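Local coordinates for protein DNA polymerase (Pyrobaculum calidifontis, PDB 5MDN) that probably catalyses DNA synthesis, adding deoxyribonucleotides from their triphosphates to a growing DNA chain with release of diphosphate, at residues Y400-P408 against E555-S563; L419-N427 against L575-E586. All coordinates share one frame; numbering follows the deposited sequence.

How the contacts relate
Contacts 1 and 2 illustrate how a polymerase palm is assembled from pieces far apart in sequence. Along the chain the segments alternate: 400-408, 419-427, 555-563 and then 575-586, so each contact closes a loop of nearly 150 residues. Both reach one antiparallel sheet, ordered 404-406, 556-560, 563-567, 416-420 and 588-593. Contact 1 builds its 404-406 edge, whereas contact 2 packs helix 572-583 beside strand 416-420. Their centres lie about 15 Å apart, yet they meet directly where the backbones of Asp562 and Phe421 are hydrogen-bonded. The DFSSMYP and YGDTDS sequences, recognisable as motifs A and C of family B polymerases, are thereby brought together.

Contact 1: residues Y400-P408 against E555-S563; sequences YKGAIVLEP and EVIYGDTDS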
ATOM      1  N   TYR A 400       9.616   1.006  -8.484  1.00 88.45           N
ATOM      2  CA  TYR A 400      11.022   0.931  -8.093  1.00 93.02           C
ATOM      3  C   TYR A 400      11.972   0.500  -9.205  1.00 94.81           C
ATOM      4  O   TYR A 400      13.181   0.603  -9.018  1.00 86.01           O
ATOM      5  CB  TYR A 400      11.201  -0.013  -6.895  1.00 97.57           C
ATOM      6  CG  TYR A 400      12.384   0.342  -6.017  1.00100.08           C
ATOM      7  CD1 TYR A 400      12.373   1.514  -5.270  1.00101.06           C
ATOM      8  CD2 TYR A 400      13.499  -0.477  -5.938  1.00 97.12           C
ATOM      9  CE1 TYR A 400      13.435   1.858  -4.457  1.00 95.13           C
ATOM     10  CE2 TYR A 400      14.573  -0.141  -5.131  1.00 94.35           C
ATOM     11  CZ  TYR A 400      14.540   1.033  -4.385  1.00 91.81           C
ATOM     12  OH  TYR A 400      15.596   1.401  -3.566  1.00 87.12           O
ATOM     13  N   LYS A 401      11.473   0.044 -10.365  1.00112.15           N
ATOM     14  CA  LYS A 401      12.344  -0.261 -11.519  1.00104.91           C
ATOM     15  C   LYS A 401      13.593  -1.105 -11.236  1.00 99.87           C
ATOM     16  O   LYS A 401      14.702  -0.571 -11.106  1.00 99.83           O
ATOM     17  CB  LYS A 401      12.803   1.005 -12.260  1.00102.18           C
ATOM     18  CG  LYS A 401      11.708   1.737 -13.004  1.00 99.08           C
ATOM     19  CD  LYS A 401      12.182   3.002 -13.702  1.00 93.12           C
ATOM     20  CE  LYS A 401      12.675   4.046 -12.716  1.00 86.71           C
ATOM     21  NZ  LYS A 401      11.690   4.508 -11.668  1.00 84.62           N
ATOM     22  N   GLY A 402      13.438  -2.422 -11.188  1.00105.47           N
ATOM     23  CA  GLY A 402      14.584  -3.282 -10.969  1.00 98.63           C
ATOM     24  C   GLY A 402      15.409  -3.566 -12.212  1.00 95.84           C
ATOM     25  O   GLY A 402      15.132  -4.513 -12.955  1.00 93.02           O
ATOM     26  N   ALA A 403      16.430  -2.737 -12.443  1.00 99.73           N
ATOM     27  CA  ALA A 403      17.320  -2.878 -13.593  1.00 96.06           C
ATOM     28  C   ALA A 403      18.319  -4.007 -13.354  1.00 96.61           C
ATOM     29  O   ALA A 403      19.106  -3.959 -12.402  1.00 98.09           O
ATOM     30  CB  ALA A 403      18.054  -1.564 -13.862  1.00 94.06           C
ATOM     31  N   ILE A 404      18.283  -5.023 -14.220  1.00 98.86           N
ATOM     32  CA  ILE A 404      19.129  -6.201 -14.062  1.00 93.93           C
ATOM     33  C   ILE A 404      20.584  -5.851 -14.348  1.00 88.65           C
ATOM     34  O   ILE A 404      20.890  -5.096 -15.282  1.00 86.90           O
ATOM     35  CB  ILE A 404      18.639  -7.329 -14.986  1.00 96.01           C
ATOM     36  CG1 ILE A 404      17.186  -7.684 -14.666  1.00 96.52           C
ATOM     37  CG2 ILE A 404      19.526  -8.562 -14.859  1.00 96.01           C
ATOM     38  CD1 ILE A 404      16.998  -8.307 -13.305  1.00 98.28           C
ATOM     39  N   VAL A 405      21.492  -6.401 -13.542  1.00 88.48           N
ATOM     40  CA  VAL A 405      22.929  -6.253 -13.742  1.00 88.46           C
ATOM     41  C   VAL A 405      23.578  -7.583 -14.117  1.00 88.99           C
ATOM     42  O   VAL A 405      24.329  -7.663 -15.089  1.00 92.77           O
ATOM     43  CB  VAL A 405      23.601  -5.641 -12.491  1.00 87.53           C
ATOM     44  CG1 VAL A 405      25.113  -5.615 -12.657  1.00 87.61           C
ATOM     45  CG2 VAL A 405      23.063  -4.245 -12.228  1.00 86.25           C
ATOM     46  N   LEU A 406      23.298  -8.638 -13.352  1.00 85.01           N
ATOM     47  CA  LEU A 406      23.810  -9.979 -13.624  1.00 82.43           C
ATOM     48  C   LEU A 406      22.618 -10.901 -13.841  1.00 80.46           C
ATOM     49  O   LEU A 406      21.885 -11.208 -12.894  1.00 82.28           O
ATOM     50  CB  LEU A 406      24.697 -10.468 -12.476  1.00 81.62           C
ATOM     51  CG  LEU A 406      25.603 -11.691 -12.673  1.00 83.73           C
ATOM     52  CD1 LEU A 406      26.716 -11.682 -11.638  1.00 83.77           C
ATOM     53  CD2 LEU A 406      24.830 -13.003 -12.590  1.00 82.41           C
ATOM     54  N   GLU A 407      22.423 -11.342 -15.080  1.00 80.66           N
ATOM     55  CA  GLU A 407      21.310 -12.233 -15.375  1.00 83.49           C
ATOM     56  C   GLU A 407      21.578 -13.620 -14.794  1.00 83.99           C
ATOM     57  O   GLU A 407      22.689 -14.146 -14.921  1.00 86.27           O
ATOM     58  CB  GLU A 407      21.064 -12.330 -16.880  1.00 87.06           C
ATOM     59  CG  GLU A 407      20.513 -11.053 -17.499  1.00 90.86           C
ATOM     60  CD  GLU A 407      20.025 -11.258 -18.919  1.00 93.31           C
ATOM     61  OE1 GLU A 407      19.582 -12.383 -19.237  1.00 91.15           O
ATOM     62  OE2 GLU A 407      20.076 -10.296 -19.713  1.00 94.62           O
ATOM     63  N   PRO A 408      20.586 -14.234 -14.158  1.00 79.79           N
ATOM     64  CA  PRO A 408      20.779 -15.565 -13.579  1.00 79.88           C
ATOM     65  C   PRO A 408      20.580 -16.673 -14.603  1.00 79.47           C
ATOM     66  O   PRO A 408      20.015 -16.479 -15.682  1.00 80.26           O
ATOM     67  CB  PRO A 408      19.701 -15.626 -12.494  1.00 80.86           C
ATOM     68  CG  PRO A 408      18.590 -14.793 -13.055  1.00 79.16           C
ATOM     69  CD  PRO A 408      19.236 -13.707 -13.893  1.00 80.03           C
ATOM     70  N   GLU A 555      30.022 -17.488  -4.846  1.00 70.94           N
ATOM     71  CA  GLU A 555      29.283 -17.561  -6.101  1.00 72.33           C
ATOM     72  C   GLU A 555      28.143 -16.547  -6.094  1.00 69.40           C
ATOM     73  O   GLU A 555      27.409 -16.434  -5.107  1.00 73.55           O
ATOM     74  CB  GLU A 555      28.736 -18.973  -6.316  1.00 77.06           C
ATOM     75  CG  GLU A 555      28.145 -19.211  -7.694  1.00 80.13           C
ATOM     76  CD  GLU A 555      27.232 -20.423  -7.732  1.00 84.85           C
ATOM     77  OE1 GLU A 555      26.985 -21.015  -6.659  1.00 85.16           O
ATOM     78  OE2 GLU A 555      26.762 -20.785  -8.831  1.00 87.53           O
ATOM     79  N   VAL A 556      27.995 -15.808  -7.190  1.00 69.46           N
ATOM     80  CA  VAL A 556      26.943 -14.806  -7.335  1.00 65.24           C
ATOM     81  C   VAL A 556      25.960 -15.315  -8.383  1.00 66.00           C
ATOM     82  O   VAL A 556      26.274 -15.352  -9.579  1.00 67.13           O
ATOM     83  CB  VAL A 556      27.506 -13.432  -7.719  1.00 61.47           C
ATOM     84  CG1 VAL A 556      26.373 -12.449  -7.971  1.00 58.10           C
ATOM     85  CG2 VAL A 556      28.428 -12.916  -6.625  1.00 61.68           C
ATOM     86  N   ILE A 557      24.768 -15.712  -7.931  1.00 67.86           N
ATOM     87  CA  ILE A 557      23.775 -16.288  -8.832  1.00 69.45           C
ATOM     88  C   ILE A 557      22.974 -15.202  -9.539  1.00 67.70           C
ATOM     89  O   ILE A 557      22.629 -15.338 -10.718  1.00 67.30           O
ATOM     90  CB  ILE A 557      22.848 -17.227  -8.040  1.00 73.72           C
ATOM     91  CG1 ILE A 557      23.663 -18.195  -7.182  1.00 77.98           C
ATOM     92  CG2 ILE A 557      21.911 -17.970  -8.975  1.00 74.82           C
ATOM     93  CD1 ILE A 557      22.867 -18.812  -6.051  1.00 80.96           C
ATOM     94  N   TYR A 558      22.678 -14.108  -8.842  1.00 68.40           N
ATOM     95  CA  TYR A 558      21.819 -13.063  -9.375  1.00 71.48           C
ATOM     96  C   TYR A 558      22.249 -11.730  -8.788  1.00 70.13           C
ATOM     97  O   TYR A 558      22.723 -11.662  -7.651  1.00 68.09           O
ATOM     98  CB  TYR A 558      20.343 -13.352  -9.060  1.00 75.44           C
ATOM     99  CG  TYR A 558      19.390 -12.210  -9.341  1.00 75.28           C
ATOM    100  CD1 TYR A 558      18.802 -12.065 -10.590  1.00 77.35           C
ATOM    101  CD2 TYR A 558      19.057 -11.294  -8.349  1.00 75.71           C
ATOM    102  CE1 TYR A 558      17.924 -11.030 -10.851  1.00 79.05           C
ATOM    103  CE2 TYR A 558      18.181 -10.256  -8.601  1.00 77.48           C
ATOM    104  CZ  TYR A 558      17.617 -10.129  -9.853  1.00 79.77           C
ATOM    105  OH  TYR A 558      16.743  -9.099 -10.109  1.00 84.59           O
ATOM    106  N   GLY A 559      22.096 -10.673  -9.579  1.00 71.97           N
ATOM    107  CA  GLY A 559      22.381  -9.341  -9.093  1.00 75.14           C
ATOM    108  C   GLY A 559      21.714  -8.258  -9.911  1.00 78.92           C
ATOM    109  O   GLY A 559      21.983  -8.114 -11.106  1.00 82.44           O
ATOM    110  N   ASP A 560      20.843  -7.490  -9.275  1.00 81.76           N
ATOM    111  CA  ASP A 560      20.236  -6.323  -9.892  1.00 80.42           C
ATOM    112  C   ASP A 560      20.600  -5.074  -9.091  1.00 82.67           C
ATOM    113  O   ASP A 560      21.387  -5.121  -8.140  1.00 79.27           O
ATOM    114  CB  ASP A 560      18.721  -6.508 -10.043  1.00 78.86           C
ATOM    115  CG  ASP A 560      18.019  -6.706  -8.723  1.00 79.67           C
ATOM    116  OD1 ASP A 560      18.698  -6.726  -7.682  1.00 86.75           O
ATOM    117  OD2 ASP A 560      16.779  -6.833  -8.726  1.00 77.07           O
ATOM    118  N   THR A 561      20.026  -3.945  -9.505  1.00 83.87           N
ATOM    119  CA  THR A 561      20.384  -2.655  -8.924  1.00 86.44           C
ATOM    120  C   THR A 561      20.158  -2.597  -7.415  1.00 80.31           C
ATOM    121  O   THR A 561      20.906  -1.912  -6.708  1.00 76.40           O
ATOM    122  CB  THR A 561      19.602  -1.541  -9.623  1.00 91.79           C
ATOM    123  OG1 THR A 561      18.770  -2.108 -10.643  1.00 93.56           O
ATOM    124  CG2 THR A 561      20.559  -0.534 -10.245  1.00 91.27           C
ATOM    125  N   ASP A 562      19.144  -3.292  -6.896  1.00 84.58           N
ATOM    126  CA  ASP A 562      18.799  -3.176  -5.484  1.00 81.95           C
ATOM    127  C   ASP A 562      19.250  -4.357  -4.624  1.00 73.87           C
ATOM    128  O   ASP A 562      19.220  -4.244  -3.391  1.00 68.55           O
ATOM    129  CB  ASP A 562      17.284  -2.941  -5.325  1.00 84.86           C
ATOM    130  CG  ASP A 562      16.447  -4.097  -5.840  1.00 90.55           C
ATOM    131  OD1 ASP A 562      17.019  -5.003  -6.480  1.00 94.36           O
ATOM    132  OD2 ASP A 562      15.212  -4.094  -5.607  1.00 93.04           O
ATOM    133  N   SER A 563      19.648  -5.481  -5.218  1.00 74.31           N
ATOM    134  CA  SER A 563      20.106  -6.620  -4.426  1.00 73.43           C
ATOM    135  C   SER A 563      20.930  -7.557  -5.300  1.00 70.14           C
ATOM    136  O   SER A 563      20.908  -7.474  -6.530  1.00 64.86           O
ATOM    137  CB  SER A 563      18.929  -7.378  -3.798  1.00 75.99           C
ATOM    138  OG  SER A 563      18.091  -7.929  -4.796  1.00 75.91           O
TER
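Val405 and Leu406 both present their backbone N to a single carbonyl, Gly559 O, forming a classic beta bulge in the palm sheet, where edge strand 404-406 runs antiparallel to strand 556-560. The straighter of the two bonds, Leu406 N to Gly559 O, is 2.7 Å long with an N-H...O angle of 169°. The close packing follows from here. With CG anti to the backbone N (chi1 -166°), Leu406 carries CD1 across Val556 CG1 at 3.8 Å, and helix 528-551 touches both Val405 and Val556. Past the bulge, Pro408 lies alongside Tyr558 and points the same way, Pro408 CG being 3.7 Å from Tyr558 CD1 at the ring edge; the Ile404 side chain crosses that of Tyr558 at about a right angle, its CD1 coming obliquely to CE1 and the hydroxyl.

The other end is looser. Lys401 and Gly402 are exposed, the lysine turning away to a salt bridge with Glu398, and Tyr400 merely sets its ring edge against Asp562 CB while its hydroxyl bonds to Asn512 O.

Beside this looser end lies the turn of the YGDTDS sequence, the motif C hairpin of family B polymerases. Asp560 ties it together: OD2 receives the Tyr558 hydroxyl from above the carboxylate plane at 2.7 Å, while OD1 takes Ser563 N and OG, the former completing an Asx motif. With an alanine here, the Tyr558 hydroxyl and Ser563 N would probably lose the carboxylate that joins them, leaving the hairpin turn less firmly set. The neighbouring residue fastens the turn to segment 400-408, for Ala403 O accepts twice from Thr561: Thr561 N lies 3.0 Å away, tilted from the carbonyl plane, and Thr561 OG1 sits in that plane on a lone pair, 2.6 Å from the oxygen.

Contact 2: residues L419-N427 against L575-E586; sequences LDFSSMYPN and LVKYVEERHGIE
Asn427 ND2 donates to Gly584 O over 2.7 Å, joining helix 424-431 to the loop that follows helix 572-583. The bond is bent, with an N-H...O angle of 137°, and the donor stands above the carbonyl plane instead of on a lone pair. Gly584 is the first residue to leave the helix, and its positive phi turns the chain so that Ile585 points into the contact.

Ile585 is the hydrophobic centre of the arrangement. Its CG1 lies beside the backbone N, anti to the carbonyl carbon (chi1 -63°), and runs past the Asn427 amide, 3.4 Å from ND2. Beyond it, CD1 presses on Met424 CG at 3.6 Å, while CG2 rests near the Met424 backbone. One branched side chain thus fills the angle between the asparagine and the methionine, which follow each other by about one helical turn. Farther along, the packing is more open: Leu419 spreads its two methyl groups over the helix, CD1 toward Leu575 CD2 and CD2 toward Val576 CG2 at 4.1 Å, and the Phe421 ring leans obliquely on Val579 CG1.

The turn leading into helix 424-431 has its own brace, since Asp420 OD1 accepts Ser422 N, which makes an Asx turn, and also Ser422 OG on its syn lone pair.

On the exposed rim, Glu586 forms a salt bridge with Arg484. Strand 563-567 touches Leu419 and Phe421, helix 495-512 meets Ser423, and helix 528-551 receives Met424, so segment 419-427 packs against all three, and helix 572-583 reaches helix 528-551 through His583.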
ATOM      1  N   LEU A 419      21.329 -10.321  -0.313  1.00 60.31           N
ATOM      2  CA  LEU A 419      21.924  -9.159   0.330  1.00 60.03           C
ATOM      3  C   LEU A 419      21.190  -7.901  -0.116  1.00 59.58           C
ATOM      4  O   LEU A 419      21.010  -7.673  -1.317  1.00 54.90           O
ATOM      5  CB  LEU A 419      23.414  -9.056   0.000  1.00 60.85           C
ATOM      6  CG  LEU A 419      24.278 -10.226   0.486  1.00 61.48           C
ATOM      7  CD1 LEU A 419      25.673 -10.174  -0.118  1.00 61.89           C
ATOM      8  CD2 LEU A 419      24.347 -10.243   2.004  1.00 62.14           C
ATOM      9  N   ASP A 420      20.776  -7.090   0.853  1.00 57.95           N
ATOM     10  CA  ASP A 420      20.002  -5.883   0.588  1.00 59.80           C
ATOM     11  C   ASP A 420      20.945  -4.726   0.273  1.00 58.80           C
ATOM     12  O   ASP A 420      21.820  -4.396   1.081  1.00 59.35           O
ATOM     13  CB  ASP A 420      19.114  -5.543   1.785  1.00 62.99           C
ATOM     14  CG  ASP A 420      18.042  -4.524   1.446  1.00 66.41           C
ATOM     15  OD1 ASP A 420      17.995  -4.068   0.284  1.00 64.25           O
ATOM     16  OD2 ASP A 420      17.253  -4.173   2.348  1.00 71.89           O
ATOM     17  N   PHE A 421      20.766  -4.117  -0.900  1.00 58.89           N
ATOM     18  CA  PHE A 421      21.561  -2.975  -1.333  1.00 62.81           C
ATOM     19  C   PHE A 421      20.743  -1.688  -1.412  1.00 67.08           C
ATOM     20  O   PHE A 421      21.134  -0.755  -2.119  1.00 69.52           O
ATOM     21  CB  PHE A 421      22.214  -3.266  -2.685  1.00 62.15           C
ATOM     22  CG  PHE A 421      23.551  -3.942  -2.584  1.00 62.48           C
ATOM     23  CD1 PHE A 421      23.638  -5.317  -2.453  1.00 63.56           C
ATOM     24  CD2 PHE A 421      24.722  -3.204  -2.638  1.00 62.10           C
ATOM     25  CE1 PHE A 421      24.865  -5.944  -2.366  1.00 63.04           C
ATOM     26  CE2 PHE A 421      25.954  -3.826  -2.553  1.00 62.46           C
ATOM     27  CZ  PHE A 421      26.024  -5.199  -2.417  1.00 63.26           C
ATOM     28  N   SER A 422      19.603  -1.625  -0.717  1.00 64.01           N
ATOM     29  CA  SER A 422      18.704  -0.484  -0.872  1.00 61.60           C
ATOM     30  C   SER A 422      19.287   0.799  -0.288  1.00 56.93           C
ATOM     31  O   SER A 422      19.005   1.889  -0.796  1.00 57.28           O
ATOM     32  CB  SER A 422      17.354  -0.792  -0.226  1.00 65.35           C
ATOM     33  OG  SER A 422      16.673  -1.816  -0.933  1.00 71.28           O
ATOM     34  N   SER A 423      20.098   0.699   0.768  1.00 52.64           N
ATOM     35  CA  SER A 423      20.716   1.885   1.351  1.00 50.92           C
ATOM     36  C   SER A 423      21.779   2.502   0.452  1.00 50.92           C
ATOM     37  O   SER A 423      22.312   3.564   0.789  1.00 48.08           O
ATOM     38  CB  SER A 423      21.327   1.545   2.712  1.00 52.05           C
ATOM     39  OG  SER A 423      20.367   0.969   3.578  1.00 52.67           O
ATOM     40  N   MET A 424      22.099   1.857  -0.671  1.00 56.37           N
ATOM     41  CA  MET A 424      23.087   2.394  -1.602  1.00 59.38           C
ATOM     42  C   MET A 424      22.644   3.728  -2.195  1.00 59.06           C
ATOM     43  O   MET A 424      23.462   4.637  -2.377  1.00 60.37           O
ATOM     44  CB  MET A 424      23.341   1.370  -2.705  1.00 61.37           C
ATOM     45  CG  MET A 424      24.360   1.762  -3.751  1.00 64.03           C
ATOM     46  SD  MET A 424      24.754   0.324  -4.757  1.00 70.32           S
ATOM     47  CE  MET A 424      23.216   0.121  -5.646  1.00 72.23           C
ATOM     48  N   TYR A 425      21.357   3.861  -2.513  1.00 55.40           N
ATOM     49  CA  TYR A 425      20.856   5.001  -3.272  1.00 59.80           C
ATOM     50  C   TYR A 425      20.906   6.309  -2.485  1.00 61.78           C
ATOM     51  O   TYR A 425      21.310   7.337  -3.048  1.00 66.02           O
ATOM     52  CB  TYR A 425      19.437   4.722  -3.763  1.00 63.32           C
ATOM     53  CG  TYR A 425      19.375   3.541  -4.691  1.00 67.32           C
ATOM     54  CD1 TYR A 425      19.805   3.650  -6.006  1.00 68.61           C
ATOM     55  CD2 TYR A 425      18.912   2.309  -4.249  1.00 69.98           C
ATOM     56  CE1 TYR A 425      19.761   2.573  -6.858  1.00 70.11           C
ATOM     57  CE2 TYR A 425      18.865   1.226  -5.093  1.00 73.95           C
ATOM     58  CZ  TYR A 425      19.291   1.365  -6.396  1.00 73.45           C
ATOM     59  OH  TYR A 425      19.243   0.287  -7.237  1.00 76.17           O
ATOM     60  N   PRO A 426      20.499   6.346  -1.209  1.00 57.75           N
ATOM     61  CA  PRO A 426      20.750   7.573  -0.432  1.00 56.58           C
ATOM     62  C   PRO A 426      22.224   7.924  -0.346  1.00 57.64           C
ATOM     63  O   PRO A 426      22.586   9.101  -0.476  1.00 60.32           O
ATOM     64  CB  PRO A 426      20.156   7.244   0.944  1.00 56.22           C
ATOM     65  CG  PRO A 426      19.114   6.231   0.665  1.00 54.77           C
ATOM     66  CD  PRO A 426      19.668   5.392  -0.448  1.00 55.92           C
ATOM     67  N   ASN A 427      23.087   6.926  -0.122  1.00 59.17           N
ATOM     68  CA  ASN A 427      24.528   7.162  -0.096  1.00 58.59           C
ATOM     69  C   ASN A 427      25.005   7.828  -1.381  1.00 54.93           C
ATOM     70  O   ASN A 427      25.719   8.836  -1.343  1.00 53.33           O
ATOM     71  CB  ASN A 427      25.271   5.843   0.121  1.00 60.50           C
ATOM     72  CG  ASN A 427      25.839   5.714   1.517  1.00 62.62           C
ATOM     73  OD1 ASN A 427      25.156   5.985   2.507  1.00 67.74           O
ATOM     74  ND2 ASN A 427      27.100   5.308   1.606  1.00 62.04           N
ATOM     75  N   LEU A 575      32.689  -9.988   2.579  1.00 69.46           N
ATOM     76  CA  LEU A 575      32.100  -9.196   1.504  1.00 69.09           C
ATOM     77  C   LEU A 575      31.256  -8.053   2.057  1.00 69.38           C
ATOM     78  O   LEU A 575      31.299  -6.934   1.535  1.00 65.77           O
ATOM     79  CB  LEU A 575      31.257 -10.088   0.591  1.00 67.11           C
ATOM     80  CG  LEU A 575      30.522  -9.371  -0.543  1.00 64.94           C
ATOM     81  CD1 LEU A 575      31.511  -8.647  -1.445  1.00 64.62           C
ATOM     82  CD2 LEU A 575      29.668 -10.342  -1.343  1.00 64.71           C
ATOM     83  N   VAL A 576      30.487  -8.316   3.115  1.00 67.13           N
ATOM     84  CA  VAL A 576      29.668  -7.268   3.716  1.00 67.46           C
ATOM     85  C   VAL A 576      30.549  -6.222   4.386  1.00 67.76           C
ATOM     86  O   VAL A 576      30.336  -5.014   4.231  1.00 74.29           O
ATOM     87  CB  VAL A 576      28.664  -7.879   4.710  1.00 67.25           C
ATOM     88  CG1 VAL A 576      27.914  -6.785   5.456  1.00 67.38           C
ATOM     89  CG2 VAL A 576      27.694  -8.801   3.989  1.00 66.37           C
ATOM     90  N   LYS A 577      31.551  -6.672   5.142  1.00 74.18           N
ATOM     91  CA  LYS A 577      32.473  -5.739   5.782  1.00 73.02           C
ATOM     92  C   LYS A 577      33.287  -4.966   4.751  1.00 66.88           C
ATOM     93  O   LYS A 577      33.716  -3.838   5.021  1.00 59.37           O
ATOM     94  CB  LYS A 577      33.373  -6.496   6.758  1.00 78.42           C
ATOM     95  CG  LYS A 577      33.988  -5.629   7.844  1.00 82.84           C
ATOM     96  CD  LYS A 577      34.635  -6.490   8.920  1.00 85.26           C
ATOM     97  CE  LYS A 577      35.093  -5.650  10.101  1.00 86.38           C
ATOM     98  NZ  LYS A 577      35.261  -6.478  11.327  1.00 87.33           N
ATOM     99  N   TYR A 578      33.518  -5.558   3.576  1.00 64.45           N
ATOM    100  CA  TYR A 578      34.197  -4.847   2.495  1.00 63.87           C
ATOM    101  C   TYR A 578      33.373  -3.655   2.019  1.00 64.14           C
ATOM    102  O   TYR A 578      33.890  -2.540   1.896  1.00 64.04           O
ATOM    103  CB  TYR A 578      34.483  -5.807   1.338  1.00 61.95           C
ATOM    104  CG  TYR A 578      34.882  -5.138   0.040  1.00 61.21           C
ATOM    105  CD1 TYR A 578      36.178  -4.681  -0.164  1.00 62.55           C
ATOM    106  CD2 TYR A 578      33.966  -4.987  -0.994  1.00 59.70           C
ATOM    107  CE1 TYR A 578      36.545  -4.076  -1.354  1.00 61.10           C
ATOM    108  CE2 TYR A 578      34.323  -4.387  -2.185  1.00 61.05           C
ATOM    109  CZ  TYR A 578      35.614  -3.933  -2.362  1.00 61.07           C
ATOM    110  OH  TYR A 578      35.972  -3.334  -3.548  1.00 61.31           O
ATOM    111  N   VAL A 579      32.082  -3.874   1.752  1.00 63.05           N
ATOM    112  CA  VAL A 579      31.239  -2.810   1.212  1.00 67.95           C
ATOM    113  C   VAL A 579      31.103  -1.662   2.204  1.00 67.97           C
ATOM    114  O   VAL A 579      30.999  -0.494   1.806  1.00 63.02           O
ATOM    115  CB  VAL A 579      29.863  -3.376   0.808  1.00 70.08           C
ATOM    116  CG1 VAL A 579      29.000  -2.297   0.171  1.00 69.10           C
ATOM    117  CG2 VAL A 579      30.030  -4.547  -0.147  1.00 71.28           C
ATOM    118  N   GLU A 580      31.111  -1.962   3.505  1.00 61.15           N
ATOM    119  CA  GLU A 580      31.086  -0.899   4.504  1.00 68.28           C
ATOM    120  C   GLU A 580      32.381  -0.093   4.477  1.00 72.96           C
ATOM    121  O   GLU A 580      32.355   1.141   4.410  1.00 75.20           O
ATOM    122  CB  GLU A 580      30.843  -1.491   5.892  1.00 72.60           C
ATOM    123  CG  GLU A 580      30.096  -0.568   6.855  1.00 79.45           C
ATOM    124  CD  GLU A 580      30.812   0.749   7.097  1.00 82.90           C
ATOM    125  OE1 GLU A 580      31.893   0.728   7.722  1.00 89.55           O
ATOM    126  OE2 GLU A 580      30.293   1.801   6.659  1.00 72.60           O
ATOM    127  N   GLU A 581      33.526  -0.774   4.546  1.00 77.73           N
ATOM    128  CA  GLU A 581      34.805  -0.070   4.588  1.00 75.52           C
ATOM    129  C   GLU A 581      35.110   0.610   3.256  1.00 69.14           C
ATOM    130  O   GLU A 581      35.590   1.749   3.229  1.00 71.59           O
ATOM    131  CB  GLU A 581      35.918  -1.040   4.983  1.00 79.37           C
ATOM    132  CG  GLU A 581      35.813  -1.519   6.425  1.00 86.13           C
ATOM    133  CD  GLU A 581      36.942  -2.447   6.825  1.00 93.50           C
ATOM    134  OE1 GLU A 581      37.829  -2.705   5.985  1.00101.77           O
ATOM    135  OE2 GLU A 581      36.942  -2.920   7.982  1.00 98.09           O
ATOM    136  N   ARG A 582      34.836  -0.070   2.141  1.00 70.24           N
ATOM    137  CA  ARG A 582      35.168   0.467   0.823  1.00 67.95           C
ATOM    138  C   ARG A 582      34.173   1.524   0.363  1.00 69.03           C
ATOM    139  O   ARG A 582      34.571   2.592  -0.115  1.00 68.42           O
ATOM    140  CB  ARG A 582      35.230  -0.675  -0.195  1.00 68.56           C
ATOM    141  CG  ARG A 582      35.453  -0.256  -1.646  1.00 70.00           C
ATOM    142  CD  ARG A 582      36.633   0.665  -1.863  1.00 72.39           C
ATOM    143  NE  ARG A 582      36.467   1.439  -3.093  1.00 75.24           N
ATOM    144  CZ  ARG A 582      36.653   0.958  -4.319  1.00 80.98           C
ATOM    145  NH1 ARG A 582      37.016  -0.306  -4.493  1.00 80.17           N
ATOM    146  NH2 ARG A 582      36.473   1.741  -5.375  1.00 83.79           N
ATOM    147  N   HIS A 583      32.877   1.249   0.498  1.00 67.18           N
ATOM    148  CA  HIS A 583      31.859   2.117  -0.069  1.00 65.63           C
ATOM    149  C   HIS A 583      31.037   2.873   0.966  1.00 61.94           C
ATOM    150  O   HIS A 583      30.237   3.734   0.584  1.00 59.25           O
ATOM    151  CB  HIS A 583      30.926   1.300  -0.973  1.00 67.71           C
ATOM    152  CG  HIS A 583      31.572   0.850  -2.247  1.00 69.62           C
ATOM    153  ND1 HIS A 583      31.834  -0.476  -2.521  1.00 71.13           N
ATOM    154  CD2 HIS A 583      32.025   1.550  -3.313  1.00 71.05           C
ATOM    155  CE1 HIS A 583      32.410  -0.573  -3.705  1.00 73.47           C
ATOM    156  NE2 HIS A 583      32.537   0.642  -4.208  1.00 72.62           N
ATOM    157  N   GLY A 584      31.211   2.587   2.254  1.00 63.12           N
ATOM    158  CA  GLY A 584      30.433   3.270   3.270  1.00 61.61           C
ATOM    159  C   GLY A 584      28.958   2.949   3.232  1.00 62.75           C
ATOM    160  O   GLY A 584      28.136   3.792   3.606  1.00 67.99           O
ATOM    161  N   ILE A 585      28.597   1.748   2.788  1.00 63.72           N
ATOM    162  CA  ILE A 585      27.206   1.336   2.644  1.00 61.46           C
ATOM    163  C   ILE A 585      26.953   0.176   3.595  1.00 62.95           C
ATOM    164  O   ILE A 585      27.731  -0.785   3.627  1.00 62.23           O
ATOM    165  CB  ILE A 585      26.885   0.938   1.192  1.00 58.08           C
ATOM    166  CG1 ILE A 585      27.052   2.141   0.263  1.00 56.09           C
ATOM    167  CG2 ILE A 585      25.474   0.384   1.084  1.00 59.87           C
ATOM    168  CD1 ILE A 585      26.939   1.805  -1.202  1.00 55.58           C
ATOM    169  N   GLU A 586      25.869   0.263   4.361  1.00 64.96           N
ATOM    170  CA  GLU A 586      25.481  -0.816   5.262  1.00 67.86           C
ATOM    171  C   GLU A 586      24.682  -1.862   4.496  1.00 64.97           C
ATOM    172  O   GLU A 586      23.609  -1.564   3.958  1.00 60.23           O
ATOM    173  CB  GLU A 586      24.671  -0.270   6.434  1.00 74.92           C
ATOM    174  CG  GLU A 586      24.496  -1.257   7.574  1.00 80.06           C
ATOM    175  CD  GLU A 586      23.542  -0.754   8.638  1.00 85.23           C
ATOM    176  OE1 GLU A 586      23.116   0.417   8.550  1.00 88.34           O
ATOM    177  OE2 GLU A 586      23.220  -1.528   9.564  1.00 89.61           O
TER